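Probable leucine/isoleucine/valine-binding protein (Rhodopirellula baltica, PDB 4KV7) probably binds leucine, isoleucine, valine or a related small ligand as a substrate-binding protein of the leucine-binding family, though its function remains unproven. Local coordinates at residues 84-88 with 324-329; 271-276 with 299-305. The protein carries 1 engineered substitution. All coordinates share one frame; numbering follows the deposited sequence.

The two contacts illustrate how location in a fold goes with a change in chemistry. Contact 1 lies toward the periphery, its centre about 23 Å from the centre of the chain, and joins the loop between helix 70-81 and strand 89-90 to the start of helix 326-335; contact 2, its centre about 9 Å from the centre of the chain, is buried. Helices 301-319 and 326-335 are consecutive, yet the contacts do not touch, their nearest atoms being about 14 Å apart. The outer contact depends on a charged side chain reaching backbone carbonyls, with a small apolar patch beside it. The inner one has no hydrogen bond between its segments and relies on aromatic and aliphatic packing.

Contact 1: residues 84-88 with 324-329; sequences HEVLA and ISRSSI
Arg326 reaches across to the carbonyl of Val86 and grips its oxygen with two nitrogens, side-on. NE donates at 2.8 Å from Val86 O, nearly in line with the carbonyl bond, and NH2 donates to the same O at 3.1 Å with a more bent N-H...O angle of 137°. Both bonds lie close to the guanidinium plane, which fixes the rotation of that group. CG stands anti to the carbonyl carbon (chi1 -72°) and the chain runs extended to NE, carrying the guanidinium from the first turn of helix 326-335 over to the loop. On the way CG passes 3.4 Å from Leu87 O, a buried carbonyl without a polar partner.

The tightly packed part lies beside this bridge. Leu87 CB meets Ile329 CD1 at 3.6 Å, while the two branches of Leu87 spread over the residues before the helix: CD1 faces Ile324 CG2 at 4.0 Å, the two side chains crossing at about a right angle, and CD2 rests near Ser325 CA. Phe20 of strand 16-24 backs both Leu87 and Ile329.

The solvent side is looser. Glu85 is exposed and its carboxylate leads away, so that its backbone C, 3.7 Å from Arg326 NH2, makes the approach. Ser325, at the N-cap, gives its backbone N-H to Ser328 OG at 2.9 Å; this bond shapes the helix start rather than spans the contact.

Arg326 NH2 also bonds to Thr81 O, where helix 70-81 ends, and Arg326 NH1 bonds weakly to Thr108 O. The hydrogen bonds found for the guanidinium all go to backbone carbonyls, which would probably offset part of its charge, and the partial negative charge at the end of helix 70-81 is likely to favour the cation there.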
loop_
_atom_site.group_PDB
_atom_site.type_symbol
_atom_site.label_atom_id
_atom_site.label_comp_id
_atom_site.label_asym_id
_atom_site.label_seq_id
_atom_site.Cartn_x
_atom_site.Cartn_y
_atom_site.Cartn_z
ATOM N N HIS A 84 4.182 5.596 24.689
ATOM C CA HIS A 84 3.135 6.437 24.111
ATOM C C HIS A 84 1.738 5.875 24.340
ATOM O O HIS A 84 0.745 6.591 24.195
ATOM C CB HIS A 84 3.376 6.660 22.619
ATOM C CG HIS A 84 4.606 7.457 22.324
ATOM N ND1 HIS A 84 4.779 8.749 22.772
ATOM C CD2 HIS A 84 5.719 7.149 21.620
ATOM C CE1 HIS A 84 5.951 9.200 22.362
ATOM N NE2 HIS A 84 6.542 8.250 21.661
ATOM N N GLU A 85 1.668 4.592 24.686
ATOM C CA GLU A 85 0.393 3.935 24.979
ATOM C C GLU A 85 -0.636 4.114 23.867
ATOM O O GLU A 85 -1.814 4.349 24.145
ATOM C CB GLU A 85 -0.189 4.460 26.299
ATOM C CG GLU A 85 0.720 4.257 27.491
ATOM C CD GLU A 85 0.079 4.701 28.793
ATOM O OE1 GLU A 85 -0.463 5.827 28.846
ATOM O OE2 GLU A 85 0.127 3.922 29.763
ATOM N N VAL A 86 -0.206 4.013 22.615
ATOM C CA VAL A 86 -1.132 4.289 21.522
ATOM C C VAL A 86 -2.276 3.277 21.464
ATOM O O VAL A 86 -2.128 2.127 21.884
ATOM C CB VAL A 86 -0.427 4.375 20.150
ATOM C CG1 VAL A 86 0.653 5.448 20.166
ATOM C CG2 VAL A 86 0.154 3.021 19.728
ATOM N N LEU A 87 -3.416 3.728 20.951
ATOM C CA LEU A 87 -4.627 2.913 20.889
ATOM C C LEU A 87 -4.614 1.925 19.725
ATOM O O LEU A 87 -5.286 0.884 19.777
ATOM C CB LEU A 87 -5.860 3.815 20.796
ATOM C CG LEU A 87 -6.019 4.825 21.933
ATOM C CD1 LEU A 87 -7.165 5.785 21.647
ATOM C CD2 LEU A 87 -6.210 4.129 23.278
ATOM N N ALA A 88 -3.861 2.264 18.683
ATOM C CA ALA A 88 -3.696 1.431 17.499
ATOM C C ALA A 88 -2.480 1.948 16.748
ATOM O O ALA A 88 -2.109 3.120 16.900
ATOM C CB ALA A 88 -4.932 1.492 16.606
ATOM N N ILE A 324 -12.846 4.110 24.990
ATOM C CA ILE A 324 -12.092 3.881 23.771
ATOM C C ILE A 324 -10.715 3.354 24.171
ATOM O O ILE A 324 -9.952 4.029 24.865
ATOM C CB ILE A 324 -12.001 5.158 22.933
ATOM C CG1 ILE A 324 -13.410 5.576 22.491
ATOM C CG2 ILE A 324 -11.100 4.939 21.724
ATOM C CD1 ILE A 324 -13.537 7.032 22.096
ATOM N N SER A 325 -10.431 2.122 23.764
ATOM C CA SER A 325 -9.220 1.429 24.175
ATOM C C SER A 325 -8.760 0.539 23.035
ATOM O O SER A 325 -9.447 0.411 22.025
ATOM C CB SER A 325 -9.505 0.550 25.392
ATOM O OG SER A 325 -10.410 -0.488 25.040
ATOM N N ARG A 326 -7.592 -0.076 23.202
ATOM C CA ARG A 326 -7.102 -1.052 22.242
ATOM C C ARG A 326 -8.143 -2.134 22.003
ATOM O O ARG A 326 -8.446 -2.475 20.867
ATOM C CB ARG A 326 -5.802 -1.677 22.739
ATOM C CG ARG A 326 -4.624 -0.720 22.678
ATOM C CD ARG A 326 -3.358 -1.321 23.254
ATOM N NE ARG A 326 -2.282 -0.333 23.201
ATOM C CZ ARG A 326 -1.083 -0.486 23.752
ATOM N NH1 ARG A 326 -0.773 -1.609 24.387
ATOM N NH2 ARG A 326 -0.188 0.492 23.661
ATOM N N SER A 327 -8.718 -2.658 23.080
ATOM C CA SER A 327 -9.682 -3.740 22.949
ATOM C C SER A 327 -10.987 -3.278 22.298
ATOM O O SER A 327 -11.538 -3.974 21.448
ATOM C CB SER A 327 -9.952 -4.397 24.303
ATOM O OG SER A 327 -10.539 -3.482 25.209
ATOM N N SER A 328 -11.481 -2.103 22.675
ATOM C CA SER A 328 -12.737 -1.659 22.072
ATOM C C SER A 328 -12.551 -1.217 20.615
ATOM O O SER A 328 -13.476 -1.303 19.816
ATOM C CB SER A 328 -13.443 -0.592 22.917
ATOM O OG SER A 328 -12.724 0.625 22.928
ATOM N N ILE A 329 -11.351 -0.772 20.254
ATOM C CA ILE A 329 -11.090 -0.445 18.857
ATOM C C ILE A 329 -11.018 -1.709 17.999
ATOM O O ILE A 329 -11.596 -1.758 16.919
ATOM C CB ILE A 329 -9.841 0.428 18.692
ATOM C CG1 ILE A 329 -10.154 1.844 19.184
ATOM C CG2 ILE A 329 -9.368 0.444 17.231
ATOM C CD1 ILE A 329 -8.962 2.757 19.239
#

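Contact 2: residues 271-276 with 299-305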
loop_
_atom_site.group_PDB
_atom_site.type_symbol
_atom_site.label_atom_id
_atom_site.label_comp_id
_atom_site.label_asym_id
_atom_site.label_seq_id
_atom_site.Cartn_x
_atom_site.Cartn_y
_atom_site.Cartn_z
ATOM N N GLN A 271 -3.517 -0.551 -8.510
ATOM C CA GLN A 271 -3.783 0.173 -7.276
ATOM C C GLN A 271 -4.792 -0.553 -6.405
ATOM O O GLN A 271 -5.608 -1.343 -6.896
ATOM C CB GLN A 271 -4.291 1.583 -7.587
ATOM C CG GLN A 271 -3.412 2.373 -8.555
ATOM C CD GLN A 271 -1.964 2.425 -8.122
ATOM O OE1 GLN A 271 -1.661 2.734 -6.974
ATOM N NE2 GLN A 271 -1.058 2.123 -9.038
ATOM N N VAL A 272 -4.749 -0.254 -5.112
ATOM C CA VAL A 272 -5.679 -0.816 -4.149
ATOM C C VAL A 272 -6.748 0.196 -3.741
ATOM O O VAL A 272 -7.521 -0.047 -2.808
ATOM C CB VAL A 272 -4.950 -1.370 -2.913
ATOM C CG1 VAL A 272 -4.027 -2.516 -3.314
ATOM C CG2 VAL A 272 -4.178 -0.261 -2.198
ATOM N N VAL A 273 -6.784 1.308 -4.462
ATOM C CA VAL A 273 -7.763 2.378 -4.286
ATOM C C VAL A 273 -8.209 2.813 -5.679
ATOM O O VAL A 273 -7.480 2.605 -6.654
ATOM C CB VAL A 273 -7.155 3.601 -3.543
ATOM C CG1 VAL A 273 -6.773 3.222 -2.113
ATOM C CG2 VAL A 273 -5.950 4.157 -4.299
ATOM N N PRO A 274 -9.398 3.416 -5.796
ATOM C CA PRO A 274 -9.820 3.983 -7.080
ATOM C C PRO A 274 -8.956 5.196 -7.419
ATOM O O PRO A 274 -8.100 5.617 -6.640
ATOM C CB PRO A 274 -11.273 4.382 -6.822
ATOM C CG PRO A 274 -11.326 4.635 -5.360
ATOM C CD PRO A 274 -10.408 3.624 -4.745
ATOM N N HIS A 275 -9.148 5.751 -8.607
ATOM C CA HIS A 275 -8.300 6.848 -9.025
ATOM C C HIS A 275 -8.656 8.097 -8.232
ATOM O O HIS A 275 -9.827 8.359 -7.970
ATOM C CB HIS A 275 -8.441 7.118 -10.517
ATOM C CG HIS A 275 -7.277 7.858 -11.078
ATOM N ND1 HIS A 275 -7.028 9.182 -10.782
ATOM C CD2 HIS A 275 -6.252 7.446 -11.857
ATOM C CE1 HIS A 275 -5.911 9.560 -11.381
ATOM N NE2 HIS A 275 -5.423 8.525 -12.043
ATOM N N PHE A 276 -7.650 8.874 -7.850
ATOM C CA PHE A 276 -7.897 10.094 -7.082
ATOM C C PHE A 276 -8.616 11.180 -7.870
ATOM O O PHE A 276 -9.073 12.165 -7.285
ATOM C CB PHE A 276 -6.611 10.626 -6.441
ATOM C CG PHE A 276 -5.460 10.779 -7.395
ATOM C CD1 PHE A 276 -5.391 11.864 -8.250
ATOM C CD2 PHE A 276 -4.427 9.848 -7.411
ATOM C CE1 PHE A 276 -4.314 12.018 -9.105
ATOM C CE2 PHE A 276 -3.356 9.994 -8.267
ATOM C CZ PHE A 276 -3.293 11.080 -9.112
ATOM N N LEU A 299 -2.176 15.323 -5.085
ATOM C CA LEU A 299 -2.948 14.117 -4.813
ATOM C C LEU A 299 -2.130 12.889 -5.204
ATOM O O LEU A 299 -1.254 12.975 -6.066
ATOM C CB LEU A 299 -4.256 14.136 -5.593
ATOM C CG LEU A 299 -5.142 15.359 -5.354
ATOM C CD1 LEU A 299 -6.430 15.234 -6.143
ATOM C CD2 LEU A 299 -5.418 15.548 -3.866
ATOM N N SER A 300 -2.399 11.752 -4.570
ATOM C CA SER A 300 -1.725 10.511 -4.940
ATOM C C SER A 300 -2.536 9.304 -4.514
ATOM O O SER A 300 -3.397 9.395 -3.635
ATOM C CB SER A 300 -0.332 10.435 -4.312
ATOM O OG SER A 300 -0.389 10.262 -2.907
ATOM N N PHE A 301 -2.257 8.160 -5.129
ATOM C CA PHE A 301 -2.902 6.932 -4.688
ATOM C C PHE A 301 -2.520 6.611 -3.247
ATOM O O PHE A 301 -3.290 5.983 -2.533
ATOM C CB PHE A 301 -2.548 5.739 -5.583
ATOM C CG PHE A 301 -2.849 5.959 -7.043
ATOM C CD1 PHE A 301 -4.161 6.001 -7.505
ATOM C CD2 PHE A 301 -1.820 6.121 -7.952
ATOM C CE1 PHE A 301 -4.432 6.217 -8.852
ATOM C CE2 PHE A 301 -2.090 6.341 -9.300
ATOM C CZ PHE A 301 -3.394 6.376 -9.746
ATOM N N VAL A 302 -1.322 7.022 -2.839
ATOM C CA VAL A 302 -0.826 6.711 -1.510
ATOM C C VAL A 302 -1.608 7.485 -0.449
ATOM O O VAL A 302 -2.102 6.905 0.523
ATOM C CB VAL A 302 0.687 6.998 -1.400
ATOM C CG1 VAL A 302 1.178 6.698 0.004
ATOM C CG2 VAL A 302 1.477 6.173 -2.421
ATOM N N SER A 303 -1.739 8.794 -0.620
ATOM C CA SER A 303 -2.501 9.535 0.373
ATOM C C SER A 303 -3.986 9.206 0.332
ATOM O O SER A 303 -4.648 9.287 1.359
ATOM C CB SER A 303 -2.265 11.042 0.293
ATOM O OG SER A 303 -2.588 11.565 -0.977
ATOM N N LEU A 304 -4.524 8.830 -0.830
ATOM C CA LEU A 304 -5.903 8.371 -0.879
ATOM C C LEU A 304 -6.069 7.126 -0.016
ATOM O O LEU A 304 -7.037 7.017 0.735
ATOM C CB LEU A 304 -6.334 8.109 -2.322
ATOM C CG LEU A 304 -7.701 7.454 -2.521
ATOM C CD1 LEU A 304 -8.807 8.263 -1.833
ATOM C CD2 LEU A 304 -7.991 7.342 -4.000
ATOM N N GLU A 305 -5.121 6.190 -0.084
ATOM C CA GLU A 305 -5.180 5.030 0.800
ATOM C C GLU A 305 -5.118 5.440 2.280
ATOM O O GLU A 305 -5.869 4.916 3.100
ATOM C CB GLU A 305 -4.084 4.015 0.460
ATOM C CG GLU A 305 -4.164 2.734 1.272
ATOM C CD GLU A 305 -3.196 1.661 0.810
ATOM O OE1 GLU A 305 -2.543 1.833 -0.247
ATOM O OE2 GLU A 305 -3.071 0.634 1.518
#
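An aromatic cluster of His275, Phe276 and Phe301 sits where the chain leaves strand 268-271 and meets the start of helix 301-319. In this periplasmic-binding fold the chain passes from the sheet that holds strand 268-271 toward helix 301-319, which packs by helix 31-50, consistent with a crossover between the two lobes. Phe301 lies at the centre. Gln271 CG sits over one face, 3.8 Å from the ring centroid in a CH-pi contact, and its amide stacks on the ring. On the opposite face comes the edge of Phe276, with centroids 4.9 Å apart and planes at 52°. The edge of Phe301 in turn points at the face of His275 in a T-shaped pair, planes at 81°, while His275 NE2 bonds to Ser370 OG. His275 CE1 also lies over a face of the Phe276 ring. Replacing Phe301 with an alanine would probably open a gap between Gln271 and Phe276 and take away the ring edge that meets the face of His275.

Phe276 CG takes the position between the backbone N and carbonyl carbon (chi1 51°), which lays Phe276 CD1 3.7 Å from Leu299 CB. Farther along the helix, Leu304 CD2 packs on Val273 CG2 at 3.8 Å. Val272 CG2 touches Glu305, whose carboxylate is salt-bridged to Arg135. At the N-cap, Ser303 N donates to Ser300 OG at 3.0 Å.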